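Local coordinates for protein L-hydantoinase (Arthrobacter aurescens, PDB 1GKR) that hydrolyses the ring of 5-substituted hydantoins, aryl derivatives more readily than alkyl ones, as a homotetrameric cyclic amidase with two zinc ions per subunit, at residues I236-S241 / H260-P265. Numbering follows the deposited sequence.
Sequences IVLHVS and HCESGP. With ZN (zinc ion), chain E.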
ATOM      1  N   ILE A 236     -17.129   2.199 -15.235  1.00  8.50           N
ATOM      2  CA  ILE A 236     -16.344   3.330 -15.703  1.00  7.88           C
ATOM      3  C   ILE A 236     -16.728   4.517 -14.851  1.00  8.91           C
ATOM      4  O   ILE A 236     -17.894   4.886 -14.832  1.00 11.71           O
ATOM      5  CB  ILE A 236     -16.668   3.747 -17.140  1.00  7.51           C
ATOM      6  CG1 ILE A 236     -16.325   2.639 -18.124  1.00  6.52           C
ATOM      7  CG2 ILE A 236     -15.871   5.002 -17.484  1.00  7.46           C
ATOM      8  CD1 ILE A 236     -16.645   3.014 -19.560  1.00  4.92           C
ATOM      9  N   VAL A 237     -15.785   5.118 -14.141  1.00  6.22           N
ATOM     10  CA  VAL A 237     -16.133   6.295 -13.361  1.00  6.17           C
ATOM     11  C   VAL A 237     -16.028   7.491 -14.307  1.00  9.20           C
ATOM     12  O   VAL A 237     -14.961   7.781 -14.847  1.00 10.82           O
ATOM     13  CB  VAL A 237     -15.195   6.491 -12.173  1.00  6.94           C
ATOM     14  CG1 VAL A 237     -15.563   7.769 -11.423  1.00  1.90           C
ATOM     15  CG2 VAL A 237     -15.282   5.276 -11.255  1.00  3.81           C
ATOM     16  N   LEU A 238     -17.157   8.166 -14.516  1.00 11.29           N
ATOM     17  CA  LEU A 238     -17.254   9.313 -15.412  1.00  6.47           C
ATOM     18  C   LEU A 238     -16.585  10.546 -14.858  1.00  6.23           C
ATOM     19  O   LEU A 238     -16.378  10.666 -13.648  1.00  2.92           O
ATOM     20  CB  LEU A 238     -18.720   9.627 -15.687  1.00  6.04           C
ATOM     21  CG  LEU A 238     -19.545   8.528 -16.354  1.00  3.73           C
ATOM     22  CD1 LEU A 238     -21.004   8.914 -16.340  1.00  6.05           C
ATOM     23  CD2 LEU A 238     -19.066   8.328 -17.770  1.00  1.37           C
ATOM     24  N   HIS A 239     -16.259  11.460 -15.768  1.00  7.24           N
ATOM     25  CA  HIS A 239     -15.607  12.736 -15.446  1.00  7.81           C
ATOM     26  C   HIS A 239     -14.936  12.835 -14.084  1.00  9.58           C
ATOM     27  O   HIS A 239     -15.502  13.426 -13.161  1.00  9.89           O
ATOM     28  CB  HIS A 239     -16.608  13.873 -15.555  1.00  5.62           C
ATOM     29  CG  HIS A 239     -17.916  13.569 -14.904  1.00  9.60           C
ATOM     30  ND1 HIS A 239     -18.004  12.945 -13.678  1.00 10.49           N
ATOM     31  CD2 HIS A 239     -19.189  13.806 -15.298  1.00 11.47           C
ATOM     32  CE1 HIS A 239     -19.275  12.811 -13.344  1.00  9.78           C
ATOM     33  NE2 HIS A 239     -20.014  13.326 -14.310  1.00 14.09           N
ATOM     34  N   VAL A 240     -13.744  12.248 -13.963  1.00  8.46           N
ATOM     35  CA  VAL A 240     -12.962  12.317 -12.734  1.00  8.12           C
ATOM     36  C   VAL A 240     -12.180  13.628 -12.848  1.00 10.03           C
ATOM     37  O   VAL A 240     -11.398  13.817 -13.784  1.00  8.70           O
ATOM     38  CB  VAL A 240     -12.007  11.133 -12.635  1.00  6.93           C
ATOM     39  CG1 VAL A 240     -11.049  11.323 -11.463  1.00  2.33           C
ATOM     40  CG2 VAL A 240     -12.814   9.873 -12.456  1.00  6.86           C
ATOM     41  N   SER A 241     -12.393  14.523 -11.890  1.00 11.01           N
ATOM     42  CA  SER A 241     -11.787  15.852 -11.922  1.00 11.33           C
ATOM     43  C   SER A 241     -10.430  16.062 -11.285  1.00 13.66           C
ATOM     44  O   SER A 241      -9.809  17.093 -11.540  1.00 14.08           O
ATOM     45  CB  SER A 241     -12.714  16.846 -11.248  1.00 11.84           C
ATOM     46  OG  SER A 241     -12.622  16.685  -9.838  1.00  9.12           O
ATOM     47  N   HIS A 260     -12.470   1.499 -14.742  1.00  6.10           N
ATOM     48  CA  HIS A 260     -11.740   2.430 -15.595  1.00  7.30           C
ATOM     49  C   HIS A 260     -12.007   3.882 -15.289  1.00  9.71           C
ATOM     50  O   HIS A 260     -13.041   4.244 -14.734  1.00 11.79           O
ATOM     51  CB  HIS A 260     -12.095   2.138 -17.030  1.00  6.30           C
ATOM     52  CG  HIS A 260     -12.088   0.684 -17.325  1.00 10.19           C
ATOM     53  ND1 HIS A 260     -11.018   0.054 -17.917  1.00 12.05           N
ATOM     54  CD2 HIS A 260     -12.965  -0.291 -16.991  1.00 12.06           C
ATOM     55  CE1 HIS A 260     -11.234  -1.247 -17.933  1.00 12.48           C
ATOM     56  NE2 HIS A 260     -12.409  -1.483 -17.375  1.00 14.72           N
ATOM     57  N   CYS A 261     -11.076   4.731 -15.691  1.00 11.55           N
ATOM     58  CA  CYS A 261     -11.214   6.141 -15.406  1.00 10.51           C
ATOM     59  C   CYS A 261     -11.448   7.036 -16.615  1.00 10.38           C
ATOM     60  O   CYS A 261     -10.730   6.975 -17.616  1.00 10.54           O
ATOM     61  CB  CYS A 261      -9.983   6.600 -14.662  1.00  7.20           C
ATOM     62  SG  CYS A 261      -9.986   8.320 -14.376  1.00 17.14           S
ATOM     63  N   GLU A 262     -12.471   7.868 -16.518  1.00  9.77           N
ATOM     64  CA  GLU A 262     -12.773   8.796 -17.591  1.00 10.69           C
ATOM     65  C   GLU A 262     -12.583  10.215 -17.097  1.00 11.19           C
ATOM     66  O   GLU A 262     -12.901  10.526 -15.948  1.00 13.34           O
ATOM     67  CB  GLU A 262     -14.226   8.670 -18.057  1.00 10.26           C
ATOM     68  CG  GLU A 262     -14.578   9.671 -19.164  1.00  9.90           C
ATOM     69  CD  GLU A 262     -16.046  10.051 -19.210  1.00 11.77           C
ATOM     70  OE1 GLU A 262     -16.534  10.784 -18.323  1.00 14.63           O
ATOM     71  OE2 GLU A 262     -16.723   9.615 -20.149  1.00 13.35           O
ATOM     72  N   SER A 263     -12.029  11.066 -17.950  1.00  9.23           N
ATOM     73  CA  SER A 263     -11.924  12.472 -17.612  1.00 10.31           C
ATOM     74  C   SER A 263     -12.255  13.172 -18.911  1.00 11.72           C
ATOM     75  O   SER A 263     -12.613  12.514 -19.884  1.00 13.50           O
ATOM     76  CB  SER A 263     -10.544  12.861 -17.129  1.00 11.32           C
ATOM     77  OG  SER A 263     -10.618  14.164 -16.584  1.00  7.32           O
ATOM     78  N   GLY A 264     -12.150  14.490 -18.955  1.00 10.91           N
ATOM     79  CA  GLY A 264     -12.504  15.159 -20.189  1.00 10.12           C
ATOM     80  C   GLY A 264     -11.781  16.456 -20.410  1.00 12.37           C
ATOM     81  O   GLY A 264     -11.187  17.021 -19.486  1.00 14.82           O
ATOM     82  N   PRO A 265     -11.842  16.976 -21.638  1.00 12.38           N
ATOM     83  CA  PRO A 265     -11.168  18.230 -21.966  1.00 10.90           C
ATOM     84  C   PRO A 265     -11.489  19.415 -21.068  1.00 12.18           C
ATOM     85  O   PRO A 265     -10.682  20.326 -20.963  1.00 14.67           O
ATOM     86  CB  PRO A 265     -11.526  18.448 -23.437  1.00 10.53           C
ATOM     87  CG  PRO A 265     -12.781  17.662 -23.633  1.00 12.86           C
ATOM     88  CD  PRO A 265     -12.597  16.444 -22.784  1.00 11.01           C
TER
HETATM   89 ZN    ZN E1452     -22.249  13.735 -14.266  1.00 19.27          ZN
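V237 and the strand 259–263 are joined by parallel backbone pairing: V237 N donates to H260 O at 2.9 Å, and E262 N returns a bond to V237 O. Further along, V240 N donates to E262 O (2.8 Å).

Two side chains extend this pairing. The E262 carboxylate takes the N-H of H239 on the anti side of OE1, at 2.7 Å and with an N-H...O angle of 168°. CG lies anti to the backbone N (chi1 178°), and the long, extended glutamate chain carries its carboxylate across to this amide, which the backbone carbonyl of E262, bonded to V240 N, does not take up. OE1 also bonds H60, a ligand of the first zinc, so E262 ties the backbone of H239 to the other half of the metal site. S263 holds its hydroxyl one carbon from the main chain, near enough to donate from OG to V240 O (2.9 Å).

The CB of H239 points away from strand 259–263, and its imidazole binds the second zinc through NE2 at 2.3 Å, beside H183; L238 CB lies over one ring face.

Apolar contacts fill the rest. The branched V240 presents CG2 to the small, polarisable SG of C261 at 3.8 Å, while I236 CG2 lies against the aliphatic CB of E262.

In this TIM-barrel amidohydrolase, helix 243–254 links the two parallel strands in a beta-alpha-beta unit and packs on V237 and V240. Helix 357–372 touches I236 and H260, and strands 179–182 and 308–309 flank the pair.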